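PDB 3NRN: uncharacterized protein PF1083 from Pyrococcus furiosus, which is of unknown function but binds adenosine monophosphate and is probably a flavin-dependent oxidoreductase of the amine oxidase type. Local coordinates for residues L166-A169 with K170-A174; I387-D390 with G391-L394; G63-A66 with H67-I71; P280-N284 with T285-T289. All blocks are in the same frame, centred on the assembly; numbering follows the deposited sequence.

Contact 1: residues L166-A169 with K170-A174; sequences LELA and KEIRA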
ATOM      1  N   LEU A 166       8.981  14.226  10.978  1.00 28.77           N
ATOM      2  CA  LEU A 166       8.130  14.823   9.963  1.00 33.92           C
ATOM      3  C   LEU A 166       7.278  13.782   9.248  1.00 30.60           C
ATOM      4  O   LEU A 166       6.086  13.990   9.039  1.00 32.97           O
ATOM      5  CB  LEU A 166       8.989  15.579   8.945  1.00 31.87           C
ATOM      6  CG  LEU A 166       8.236  16.365   7.869  1.00 35.02           C
ATOM      7  CD1 LEU A 166       7.269  17.348   8.517  1.00 36.22           C
ATOM      8  CD2 LEU A 166       9.230  17.093   6.996  1.00 34.14           C
ATOM      9  N   GLU A 167       7.887  12.660   8.873  1.00 27.76           N
ATOM     10  CA  GLU A 167       7.149  11.609   8.185  1.00 25.17           C
ATOM     11  C   GLU A 167       6.046  11.064   9.076  1.00 29.16           C
ATOM     12  O   GLU A 167       4.911  10.901   8.629  1.00 26.49           O
ATOM     13  CB  GLU A 167       8.086  10.479   7.758  1.00 27.09           C
ATOM     14  CG  GLU A 167       7.402   9.319   7.041  1.00 29.25           C
ATOM     15  CD  GLU A 167       6.512   9.764   5.890  1.00 34.93           C
ATOM     16  OE1 GLU A 167       6.870  10.733   5.195  1.00 38.32           O
ATOM     17  OE2 GLU A 167       5.457   9.132   5.670  1.00 35.31           O
ATOM     18  N   LEU A 168       6.371  10.789  10.339  1.00 26.27           N
ATOM     19  CA  LEU A 168       5.365  10.273  11.265  1.00 27.96           C
ATOM     20  C   LEU A 168       4.260  11.299  11.465  1.00 28.49           C
ATOM     21  O   LEU A 168       3.079  10.953  11.534  1.00 25.95           O
ATOM     22  CB  LEU A 168       5.981   9.940  12.631  1.00 28.48           C
ATOM     23  CG  LEU A 168       4.944   9.492  13.670  1.00 25.08           C
ATOM     24  CD1 LEU A 168       4.322   8.185  13.216  1.00 27.13           C
ATOM     25  CD2 LEU A 168       5.589   9.323  15.037  1.00 25.33           C
ATOM     26  N   ALA A 169       4.655  12.564  11.574  1.00 31.87           N
ATOM     27  CA  ALA A 169       3.695  13.643  11.765  1.00 30.89           C
ATOM     28  C   ALA A 169       2.735  13.691  10.581  1.00 25.60           C
ATOM     29  O   ALA A 169       1.531  13.853  10.758  1.00 26.37           O
ATOM     30  CB  ALA A 169       4.425  14.979  11.907  1.00 29.33           C
ATOM     31  N   LYS A 170       3.270  13.552   9.375  1.00 27.45           N
ATOM     32  CA  LYS A 170       2.431  13.590   8.180  1.00 24.24           C
ATOM     33  C   LYS A 170       1.489  12.393   8.106  1.00 27.37           C
ATOM     34  O   LYS A 170       0.348  12.517   7.653  1.00 27.41           O
ATOM     35  CB  LYS A 170       3.308  13.685   6.929  1.00 28.09           C
ATOM     36  CG  LYS A 170       3.961  15.056   6.782  1.00 24.43           C
ATOM     37  CD  LYS A 170       4.886  15.105   5.592  1.00 33.73           C
ATOM     38  CE  LYS A 170       5.394  16.512   5.349  1.00 36.15           C
ATOM     39  NZ  LYS A 170       6.310  16.568   4.170  1.00 36.92           N
ATOM     40  N   GLU A 171       1.955  11.235   8.556  1.00 28.94           N
ATOM     41  CA  GLU A 171       1.106  10.049   8.564  1.00 26.05           C
ATOM     42  C   GLU A 171       0.047  10.223   9.655  1.00 30.25           C
ATOM     43  O   GLU A 171      -1.076   9.724   9.542  1.00 24.95           O
ATOM     44  CB  GLU A 171       1.957   8.797   8.805  1.00 33.90           C
ATOM     45  CG  GLU A 171       2.747   8.389   7.566  1.00 25.26           C
ATOM     46  CD  GLU A 171       3.718   7.258   7.816  1.00 32.87           C
ATOM     47  OE1 GLU A 171       3.422   6.377   8.647  1.00 21.64           O
ATOM     48  OE2 GLU A 171       4.779   7.241   7.160  1.00 38.86           O
ATOM     49  N   ILE A 172       0.405  10.947  10.712  1.00 22.65           N
ATOM     50  CA  ILE A 172      -0.540  11.208  11.786  1.00 27.18           C
ATOM     51  C   ILE A 172      -1.594  12.169  11.234  1.00 22.88           C
ATOM     52  O   ILE A 172      -2.774  12.024  11.507  1.00 29.69           O
ATOM     53  CB  ILE A 172       0.150  11.842  13.023  1.00 27.89           C
ATOM     54  CG1 ILE A 172       1.007  10.787  13.735  1.00 29.98           C
ATOM     55  CG2 ILE A 172      -0.910  12.392  13.976  1.00 30.36           C
ATOM     56  CD1 ILE A 172       1.875  11.336  14.860  1.00 24.38           C
ATOM     57  N   ARG A 173      -1.163  13.150  10.449  1.00 24.57           N
ATOM     58  CA  ARG A 173      -2.112  14.085   9.860  1.00 30.24           C
ATOM     59  C   ARG A 173      -3.095  13.319   8.961  1.00 27.96           C
ATOM     60  O   ARG A 173      -4.307  13.518   9.031  1.00 28.99           O
ATOM     61  CB  ARG A 173      -1.374  15.156   9.047  1.00 28.29           C
ATOM     62  CG  ARG A 173      -2.320  16.164   8.402  1.00 32.77           C
ATOM     63  CD  ARG A 173      -1.602  17.428   7.974  1.00 41.10           C
ATOM     64  NE  ARG A 173      -0.623  17.182   6.922  1.00 34.57           N
ATOM     65  CZ  ARG A 173       0.233  18.095   6.477  1.00 41.19           C
ATOM     66  NH1 ARG A 173       0.228  19.315   6.996  1.00 40.65           N
ATOM     67  NH2 ARG A 173       1.102  17.785   5.521  1.00 40.32           N
ATOM     68  N   ALA A 174      -2.564  12.432   8.125  1.00 21.82           N
ATOM     69  CA  ALA A 174      -3.407  11.637   7.237  1.00 26.73           C
ATOM     70  C   ALA A 174      -4.458  10.865   8.038  1.00 22.68           C
ATOM     71  O   ALA A 174      -5.611  10.746   7.614  1.00 32.53           O
ATOM     72  CB  ALA A 174      -2.543  10.662   6.407  1.00 16.95           C
TER
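The carboxylates of E167 and E171 meet one helical turn apart, E167 OE2 lying 2.5 Å from E171 OE2 with the two carboxylate planes turned 57° against each other. Two oxygens at that separation suggest that one of the acids holds a proton and donates it, a pairing that would raise the apparent pKa of the group concerned. The torsions differ: E171 runs extended beyond CG, whereas E167 bends at chi2 (51°), which swings its carboxylate forward along the helix to E171. E167 OE2 also accepts a hydrogen bond from the backbone N of G385, while D156 stands close to E171 and adds a further acid to the cluster.

All of this sits on the helix 165-178, where the i to i+4 ladder is regular, from K170 N to L166 O (2.9 Å) through to R173 N and A169 O (2.8 Å). Away from the acids, K170 stretches its chain past L166, and its CE rests 3.8 Å from L166 CD1, so methylene and methyl groups share that flank. On another flank L168 CG lies 3.8 Å from I172 CD1, the two chains crossing at a slant. With CG1 beside its backbone N (chi1 -72°), I172 sends CD1 back over the preceding turn toward L168. Beyond the pair, L168 packs on W133 and I134 of the helix 130-137, and I172 on L115 and I118 of the helix 115-119.

Contact 2: residues I387-D390 with G391-L394; sequences IEVD and GIAL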
ATOM      1  N   ILE A 387       0.287   6.410   3.103  1.00 19.66           N
ATOM      2  CA  ILE A 387       0.435   5.032   3.559  1.00 24.63           C
ATOM      3  C   ILE A 387      -0.033   3.980   2.551  1.00 22.15           C
ATOM      4  O   ILE A 387      -1.154   4.038   2.040  1.00 19.63           O
ATOM      5  CB  ILE A 387      -0.323   4.830   4.902  1.00 27.04           C
ATOM      6  CG1 ILE A 387       0.312   5.716   5.979  1.00 23.46           C
ATOM      7  CG2 ILE A 387      -0.305   3.370   5.310  1.00 15.87           C
ATOM      8  CD1 ILE A 387      -0.476   5.784   7.271  1.00 24.78           C
ATOM      9  N   GLU A 388       0.848   3.025   2.272  1.00 15.78           N
ATOM     10  CA  GLU A 388       0.581   1.922   1.349  1.00 24.68           C
ATOM     11  C   GLU A 388      -0.227   2.283   0.091  1.00 16.20           C
ATOM     12  O   GLU A 388       0.162   3.183  -0.644  1.00 22.23           O
ATOM     13  CB  GLU A 388      -0.105   0.775   2.095  1.00 27.44           C
ATOM     14  CG  GLU A 388      -0.037  -0.543   1.351  1.00 39.51           C
ATOM     15  CD  GLU A 388      -1.194  -1.450   1.686  1.00 41.77           C
ATOM     16  OE1 GLU A 388      -2.328  -0.932   1.766  1.00 37.02           O
ATOM     17  OE2 GLU A 388      -0.977  -2.671   1.846  1.00 35.32           O
ATOM     18  N   VAL A 389      -1.350   1.599  -0.153  1.00 19.18           N
ATOM     19  CA  VAL A 389      -2.133   1.866  -1.363  1.00 24.12           C
ATOM     20  C   VAL A 389      -2.740   3.262  -1.436  1.00 21.45           C
ATOM     21  O   VAL A 389      -2.941   3.792  -2.526  1.00 18.54           O
ATOM     22  CB  VAL A 389      -3.232   0.787  -1.611  1.00 25.27           C
ATOM     23  CG1 VAL A 389      -2.567  -0.548  -1.893  1.00 26.34           C
ATOM     24  CG2 VAL A 389      -4.172   0.670  -0.421  1.00 22.88           C
ATOM     25  N   ASP A 390      -3.044   3.866  -0.295  1.00 17.88           N
ATOM     26  CA  ASP A 390      -3.552   5.227  -0.342  1.00 20.00           C
ATOM     27  C   ASP A 390      -2.354   6.064  -0.805  1.00 17.73           C
ATOM     28  O   ASP A 390      -2.507   7.045  -1.532  1.00 18.70           O
ATOM     29  CB  ASP A 390      -4.055   5.685   1.034  1.00 15.98           C
ATOM     30  CG  ASP A 390      -5.530   5.345   1.259  1.00 20.96           C
ATOM     31  OD1 ASP A 390      -6.385   5.824   0.482  1.00 20.25           O
ATOM     32  OD2 ASP A 390      -5.835   4.604   2.209  1.00 22.79           O
ATOM     33  N   GLY A 391      -1.157   5.648  -0.390  1.00 18.36           N
ATOM     34  CA  GLY A 391       0.055   6.340  -0.798  1.00 14.97           C
ATOM     35  C   GLY A 391       0.249   6.190  -2.298  1.00 18.35           C
ATOM     36  O   GLY A 391       0.693   7.117  -2.986  1.00 19.33           O
ATOM     37  N   ILE A 392      -0.083   5.014  -2.817  1.00 16.88           N
ATOM     38  CA  ILE A 392       0.038   4.765  -4.245  1.00 14.07           C
ATOM     39  C   ILE A 392      -0.905   5.703  -5.000  1.00 15.16           C
ATOM     40  O   ILE A 392      -0.508   6.341  -5.977  1.00 20.56           O
ATOM     41  CB  ILE A 392      -0.305   3.297  -4.580  1.00 20.17           C
ATOM     42  CG1 ILE A 392       0.811   2.383  -4.059  1.00 21.19           C
ATOM     43  CG2 ILE A 392      -0.505   3.128  -6.090  1.00 24.28           C
ATOM     44  CD1 ILE A 392       0.582   0.906  -4.327  1.00 16.58           C
ATOM     45  N   ALA A 393      -2.152   5.784  -4.536  1.00 15.51           N
ATOM     46  CA  ALA A 393      -3.160   6.647  -5.154  1.00 19.13           C
ATOM     47  C   ALA A 393      -2.729   8.113  -5.102  1.00 18.84           C
ATOM     48  O   ALA A 393      -2.941   8.868  -6.049  1.00 15.08           O
ATOM     49  CB  ALA A 393      -4.497   6.470  -4.452  1.00 22.56           C
ATOM     50  N   LEU A 394      -2.129   8.512  -3.986  1.00 17.16           N
ATOM     51  CA  LEU A 394      -1.654   9.881  -3.815  1.00 19.55           C
ATOM     52  C   LEU A 394      -0.576  10.177  -4.862  1.00 18.04           C
ATOM     53  O   LEU A 394      -0.488  11.280  -5.380  1.00 20.86           O
ATOM     54  CB  LEU A 394      -1.071  10.057  -2.411  1.00 30.34           C
ATOM     55  CG  LEU A 394      -0.480  11.420  -2.047  1.00 38.14           C
ATOM     56  CD1 LEU A 394      -1.556  12.494  -2.096  1.00 42.31           C
ATOM     57  CD2 LEU A 394       0.123  11.339  -0.657  1.00 40.96           C
TER
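The carbonyl oxygen of E388 takes the backbone N of I392 at 2.9 Å, with the donor in the carbonyl plane. Here the chain turns into the helix 388-402, and the bond just before it has a different shape: G391 N reaches I387 O at 2.9 Å from above the carbonyl plane, 68° out of it, consistent with the non-helical backbone of I387 and of E388, whose phi is positive (39°). The next two bonds, A393 N to V389 O and L394 N to D390 O, settle into ordinary helical geometry.

E388 also uses its side chain locally, OE1 receiving a weak hydrogen bond from V389 N at 3.3 Å. Side-chain contact within the turn is light. I392 carries CG1 beside its backbone N (chi1 -71°), laying the branch back along the helix; its CD1 lies 4.2 Å from V389 CG1, a loose apolar touch.

D390 directs its carboxylate out of the turn, where OD2 accepts from the backbone N of H59 and OD1 from that of L65. V389 and A393 pack against the helix 64-72, and I387 lies on F151 and A155 of the helix 142-156. The side chain of I392 comes within about 6 Å of the bound AMP, near the parallel-stranded nucleotide-binding part of the fold.

Contact 3: residues G63-A66 with H67-I71; sequences GPLA and HLLRI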
ATOM      1  N   GLY A  63      -9.869   8.049   2.102  1.00 20.67           N
ATOM      2  CA  GLY A  63      -8.596   8.493   1.573  1.00 21.36           C
ATOM      3  C   GLY A  63      -8.486   8.725   0.080  1.00 23.48           C
ATOM      4  O   GLY A  63      -9.476   8.686  -0.648  1.00 21.73           O
ATOM      5  N   PRO A  64      -7.259   8.971  -0.402  1.00 15.95           N
ATOM      6  CA  PRO A  64      -6.978   9.218  -1.819  1.00 23.91           C
ATOM      7  C   PRO A  64      -7.445   8.078  -2.735  1.00 19.61           C
ATOM      8  O   PRO A  64      -8.000   8.327  -3.809  1.00 25.14           O
ATOM      9  CB  PRO A  64      -5.454   9.393  -1.850  1.00 23.57           C
ATOM     10  CG  PRO A  64      -5.121   9.862  -0.464  1.00 23.78           C
ATOM     11  CD  PRO A  64      -6.019   9.014   0.396  1.00 18.45           C
ATOM     12  N   LEU A  65      -7.221   6.833  -2.318  1.00 16.39           N
ATOM     13  CA  LEU A  65      -7.609   5.694  -3.147  1.00 22.78           C
ATOM     14  C   LEU A  65      -9.119   5.623  -3.348  1.00 21.37           C
ATOM     15  O   LEU A  65      -9.586   5.473  -4.478  1.00 21.34           O
ATOM     16  CB  LEU A  65      -7.099   4.369  -2.558  1.00 16.94           C
ATOM     17  CG  LEU A  65      -7.451   3.109  -3.368  1.00 17.06           C
ATOM     18  CD1 LEU A  65      -6.993   3.266  -4.827  1.00 14.67           C
ATOM     19  CD2 LEU A  65      -6.785   1.889  -2.735  1.00 19.33           C
ATOM     20  N   ALA A  66      -9.881   5.730  -2.264  1.00 14.10           N
ATOM     21  CA  ALA A  66     -11.341   5.692  -2.384  1.00 18.09           C
ATOM     22  C   ALA A  66     -11.810   6.848  -3.257  1.00 17.54           C
ATOM     23  O   ALA A  66     -12.664   6.668  -4.123  1.00 18.64           O
ATOM     24  CB  ALA A  66     -11.998   5.781  -1.025  1.00 15.79           C
ATOM     25  N   HIS A  67     -11.241   8.033  -3.040  1.00 17.27           N
ATOM     26  CA  HIS A  67     -11.636   9.195  -3.830  1.00 26.82           C
ATOM     27  C   HIS A  67     -11.407   8.959  -5.316  1.00 21.96           C
ATOM     28  O   HIS A  67     -12.270   9.260  -6.134  1.00 26.90           O
ATOM     29  CB  HIS A  67     -10.869  10.449  -3.409  1.00 18.76           C
ATOM     30  CG  HIS A  67     -11.260  11.670  -4.184  1.00 17.83           C
ATOM     31  ND1 HIS A  67     -12.548  12.164  -4.185  1.00 23.30           N
ATOM     32  CD2 HIS A  67     -10.554  12.461  -5.027  1.00 21.87           C
ATOM     33  CE1 HIS A  67     -12.618  13.205  -4.996  1.00 30.10           C
ATOM     34  NE2 HIS A  67     -11.422  13.406  -5.520  1.00 24.76           N
ATOM     35  N   LEU A  68     -10.238   8.423  -5.654  1.00 20.29           N
ATOM     36  CA  LEU A  68      -9.902   8.154  -7.040  1.00 19.27           C
ATOM     37  C   LEU A  68     -10.860   7.147  -7.645  1.00 27.08           C
ATOM     38  O   LEU A  68     -11.297   7.303  -8.782  1.00 21.68           O
ATOM     39  CB  LEU A  68      -8.478   7.611  -7.167  1.00 25.38           C
ATOM     40  CG  LEU A  68      -7.342   8.573  -7.494  1.00 32.83           C
ATOM     41  CD1 LEU A  68      -6.088   7.743  -7.817  1.00 20.61           C
ATOM     42  CD2 LEU A  68      -7.724   9.458  -8.682  1.00 28.77           C
ATOM     43  N   LEU A  69     -11.176   6.102  -6.886  1.00 22.35           N
ATOM     44  CA  LEU A  69     -12.095   5.089  -7.380  1.00 24.35           C
ATOM     45  C   LEU A  69     -13.473   5.708  -7.618  1.00 32.56           C
ATOM     46  O   LEU A  69     -14.131   5.405  -8.615  1.00 24.98           O
ATOM     47  CB  LEU A  69     -12.189   3.933  -6.384  1.00 18.01           C
ATOM     48  CG  LEU A  69     -10.854   3.208  -6.185  1.00 20.88           C
ATOM     49  CD1 LEU A  69     -10.959   2.235  -5.026  1.00 21.13           C
ATOM     50  CD2 LEU A  69     -10.468   2.486  -7.478  1.00 23.32           C
ATOM     51  N   ARG A  70     -13.909   6.586  -6.716  1.00 24.74           N
ATOM     52  CA  ARG A  70     -15.207   7.211  -6.891  1.00 28.02           C
ATOM     53  C   ARG A  70     -15.266   8.062  -8.158  1.00 20.12           C
ATOM     54  O   ARG A  70     -16.178   7.906  -8.964  1.00 26.91           O
ATOM     55  CB  ARG A  70     -15.583   8.075  -5.680  1.00 29.08           C
ATOM     56  CG  ARG A  70     -16.979   8.710  -5.809  1.00 36.64           C
ATOM     57  CD  ARG A  70     -17.412   9.446  -4.545  1.00 34.35           C
ATOM     58  NE  ARG A  70     -17.404   8.560  -3.382  1.00 31.74           N
ATOM     59  CZ  ARG A  70     -17.774   8.921  -2.157  1.00 28.72           C
ATOM     60  NH1 ARG A  70     -18.194  10.157  -1.920  1.00 33.36           N
ATOM     61  NH2 ARG A  70     -17.718   8.042  -1.166  1.00 32.59           N
ATOM     62  N   ILE A  71     -14.294   8.947  -8.355  1.00 24.44           N
ATOM     63  CA  ILE A  71     -14.325   9.808  -9.534  1.00 23.24           C
ATOM     64  C   ILE A  71     -14.118   9.053 -10.844  1.00 26.38           C
ATOM     65  O   ILE A  71     -14.482   9.548 -11.909  1.00 25.01           O
ATOM     66  CB  ILE A  71     -13.306  10.977  -9.417  1.00 29.40           C
ATOM     67  CG1 ILE A  71     -11.867  10.455  -9.432  1.00 21.85           C
ATOM     68  CG2 ILE A  71     -13.558  11.741  -8.118  1.00 24.28           C
ATOM     69  CD1 ILE A  71     -10.836  11.552  -9.543  1.00 25.76           C
TER
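H67 N reaches back to G63 O at 3.0 Å, opening a regular ladder of i to i+4 bonds in the helix 64-72 that runs through L68 to P64 and L69 to L65 and ends here with R70 N on A66 O at 2.9 Å. G63 is the N-cap residue, and P64, which has no N-H to offer, fills the first helical position.

The side-chain contact is carried by L65 and L69, whose chains meet at an angle: L65 CG is 4.0 Å from L69 CD1. L69 keeps CG beside its backbone N (chi1 -63°), turning that branch back over the previous turn, where its CG also lies 3.1 Å from L65 O. L65 CD1 points forward along the helix to L69. Both leucines rest on L14 of the helix 10-21, and L69 continues to V191 and L195 of the helix 188-200. On a different flank the ring of H67 stacks with that of Y412.

The chemistry is divided accordingly: backbone bonds hold the turn, one leucine-lined flank faces the neighbouring helices, and the H67 and R70 side is more open. The acid D390 stands at the N-terminal end, where its negative charge would interact favourably with the helix dipole.

Contact 4: residues P280-N284 with T285-T289; sequences PRIGN and TIVFT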
ATOM      1  N   PRO A 280     -16.355 -14.879  13.285  1.00 54.00           N
ATOM      2  CA  PRO A 280     -15.357 -13.808  13.301  1.00 52.48           C
ATOM      3  C   PRO A 280     -14.929 -13.503  14.730  1.00 52.70           C
ATOM      4  O   PRO A 280     -15.768 -13.377  15.621  1.00 58.38           O
ATOM      5  CB  PRO A 280     -16.090 -12.641  12.641  1.00 58.79           C
ATOM      6  CG  PRO A 280     -17.533 -12.925  12.945  1.00 56.57           C
ATOM      7  CD  PRO A 280     -17.615 -14.403  12.690  1.00 50.69           C
ATOM      8  N   ARG A 281     -13.622 -13.384  14.938  1.00 49.43           N
ATOM      9  CA  ARG A 281     -13.075 -13.128  16.263  1.00 44.86           C
ATOM     10  C   ARG A 281     -12.811 -11.659  16.568  1.00 42.92           C
ATOM     11  O   ARG A 281     -12.721 -11.274  17.732  1.00 43.66           O
ATOM     12  CB  ARG A 281     -11.776 -13.923  16.451  1.00 53.23           C
ATOM     13  CG  ARG A 281     -11.910 -15.428  16.249  1.00 53.00           C
ATOM     14  CD  ARG A 281     -12.937 -16.034  17.197  1.00 63.67           C
ATOM     15  NE  ARG A 281     -13.118 -17.469  16.980  1.00 69.91           N
ATOM     16  CZ  ARG A 281     -12.273 -18.410  17.395  1.00 63.62           C
ATOM     17  NH1 ARG A 281     -11.175 -18.076  18.062  1.00 64.41           N
ATOM     18  NH2 ARG A 281     -12.527 -19.686  17.138  1.00 59.43           N
ATOM     19  N   ILE A 282     -12.675 -10.831  15.539  1.00 38.77           N
ATOM     20  CA  ILE A 282     -12.409  -9.421  15.787  1.00 36.18           C
ATOM     21  C   ILE A 282     -13.318  -8.477  15.006  1.00 36.64           C
ATOM     22  O   ILE A 282     -13.479  -7.314  15.374  1.00 38.99           O
ATOM     23  CB  ILE A 282     -10.922  -9.082  15.494  1.00 42.76           C
ATOM     24  CG1 ILE A 282     -10.604  -9.320  14.020  1.00 45.91           C
ATOM     25  CG2 ILE A 282     -10.007  -9.963  16.350  1.00 39.43           C
ATOM     26  CD1 ILE A 282      -9.183  -8.945  13.638  1.00 48.60           C
ATOM     27  N   GLY A 283     -13.920  -8.979  13.934  1.00 32.92           N
ATOM     28  CA  GLY A 283     -14.802  -8.147  13.134  1.00 42.26           C
ATOM     29  C   GLY A 283     -14.043  -7.179  12.240  1.00 42.22           C
ATOM     30  O   GLY A 283     -12.828  -7.300  12.079  1.00 37.35           O
ATOM     31  N   ASN A 284     -14.758  -6.216  11.664  1.00 36.55           N
ATOM     32  CA  ASN A 284     -14.148  -5.226  10.779  1.00 38.85           C
ATOM     33  C   ASN A 284     -13.328  -4.200  11.551  1.00 38.24           C
ATOM     34  O   ASN A 284     -13.827  -3.129  11.905  1.00 34.01           O
ATOM     35  CB  ASN A 284     -15.225  -4.501   9.964  1.00 32.96           C
ATOM     36  CG  ASN A 284     -14.636  -3.534   8.952  1.00 36.15           C
ATOM     37  OD1 ASN A 284     -13.417  -3.419   8.822  1.00 41.66           O
ATOM     38  ND2 ASN A 284     -15.504  -2.835   8.225  1.00 33.11           N
ATOM     39  N   THR A 285     -12.065  -4.532  11.800  1.00 36.41           N
ATOM     40  CA  THR A 285     -11.150  -3.650  12.519  1.00 36.95           C
ATOM     41  C   THR A 285      -9.742  -4.218  12.363  1.00 35.12           C
ATOM     42  O   THR A 285      -9.560  -5.290  11.783  1.00 37.37           O
ATOM     43  CB  THR A 285     -11.490  -3.600  14.035  1.00 40.14           C
ATOM     44  OG1 THR A 285     -12.897  -3.413  14.206  1.00 61.17           O
ATOM     45  CG2 THR A 285     -10.774  -2.441  14.712  1.00 28.97           C
ATOM     46  N   ILE A 286      -8.746  -3.494  12.857  1.00 33.47           N
ATOM     47  CA  ILE A 286      -7.374  -3.977  12.810  1.00 33.71           C
ATOM     48  C   ILE A 286      -6.889  -4.016  14.252  1.00 30.82           C
ATOM     49  O   ILE A 286      -7.330  -3.220  15.079  1.00 32.52           O
ATOM     50  CB  ILE A 286      -6.448  -3.046  12.006  1.00 35.89           C
ATOM     51  CG1 ILE A 286      -6.550  -1.618  12.538  1.00 41.02           C
ATOM     52  CG2 ILE A 286      -6.796  -3.117  10.534  1.00 39.81           C
ATOM     53  CD1 ILE A 286      -5.642  -0.637  11.827  1.00 40.80           C
ATOM     54  N   VAL A 287      -5.994  -4.945  14.555  1.00 31.40           N
ATOM     55  CA  VAL A 287      -5.468  -5.053  15.908  1.00 29.10           C
ATOM     56  C   VAL A 287      -3.956  -4.897  15.925  1.00 21.54           C
ATOM     57  O   VAL A 287      -3.238  -5.702  15.337  1.00 28.20           O
ATOM     58  CB  VAL A 287      -5.819  -6.417  16.548  1.00 29.82           C
ATOM     59  CG1 VAL A 287      -5.255  -6.485  17.969  1.00 27.06           C
ATOM     60  CG2 VAL A 287      -7.326  -6.615  16.559  1.00 27.11           C
ATOM     61  N   PHE A 288      -3.482  -3.852  16.592  1.00 23.70           N
ATOM     62  CA  PHE A 288      -2.051  -3.619  16.709  1.00 29.27           C
ATOM     63  C   PHE A 288      -1.523  -4.567  17.781  1.00 31.12           C
ATOM     64  O   PHE A 288      -2.204  -4.826  18.770  1.00 31.89           O
ATOM     65  CB  PHE A 288      -1.788  -2.164  17.091  1.00 26.14           C
ATOM     66  CG  PHE A 288      -2.027  -1.204  15.970  1.00 33.56           C
ATOM     67  CD1 PHE A 288      -1.092  -1.067  14.950  1.00 33.98           C
ATOM     68  CD2 PHE A 288      -3.211  -0.470  15.901  1.00 31.30           C
ATOM     69  CE1 PHE A 288      -1.331  -0.213  13.871  1.00 35.99           C
ATOM     70  CE2 PHE A 288      -3.460   0.386  14.827  1.00 30.88           C
ATOM     71  CZ  PHE A 288      -2.516   0.513  13.810  1.00 30.34           C
ATOM     72  N   THR A 289      -0.314  -5.083  17.584  1.00 29.98           N
ATOM     73  CA  THR A 289       0.261  -6.027  18.533  1.00 26.86           C
ATOM     74  C   THR A 289       1.600  -5.569  19.106  1.00 29.18           C
ATOM     75  O   THR A 289       2.635  -6.192  18.875  1.00 29.34           O
ATOM     76  CB  THR A 289       0.443  -7.406  17.870  1.00 30.58           C
ATOM     77  OG1 THR A 289       1.294  -7.270  16.724  1.00 29.80           O
ATOM     78  CG2 THR A 289      -0.909  -7.964  17.416  1.00 24.71           C
TER
HETATM   79  O   HOH W   1     -10.684  -6.873  10.029  1.00 28.87           O
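An inverse gamma turn centred on N284 carries the loop that follows strand 269-277 into strand 286-288. Its closing bond, T285 N to G283 O at 2.9 Å, is weak because the N-H...O angle is only 119°. A water bridges the turn, donating to both G283 O (3.0 Å) and T285 O (2.6 Å). G283 has a positive phi of 76°, a value that favours glycine.

Beyond the turn, I282 and V287 approach each other at an angle across the bend, with I282 CD1 4.2 Å from V287 CG2. I282 places CG1 between its backbone N and carbonyl carbon (chi1 63°), which swings CD1 toward the strand; both residues also pack on F297 of strand 296-298.

The amide of N284 is held by outside partners, ND2 donating to V79 O and OD1 bonding to S81 OG. On the other limb, the carboxylate of E299 accepts from the backbone N-H groups of R281, I282 and G283. Local bonding in the turn is therefore slight, and its shape appears to depend on the bridging water and these outside polar partners, with one small apolar touch between the limbs.

In the fold
Contacts 2, 3 and 4 are buried, contact 2 nearest the centre of the chain, and contact 1 is partly buried. The helices of contacts 2 and 3 lie against each other, A393 CB packing 3.5 Å from L65 CA. Contact 1 meets contact 2 where E171 CG lies 3.9 Å from I387 CG1. Contact 4 stands apart in the mixed sheet, its nearest atoms about 9 Å from contact 2, yet F151 of helix 142-156 touches side chains of contacts 1, 2 and 4. Contacts 1 to 3 share a helical backbone ladder, but contact 1 adds a close acid pair, contact 2 turns its carboxylate to partners outside the turn and contact 3 offers leucines, whereas contact 4 relies on a turn and water.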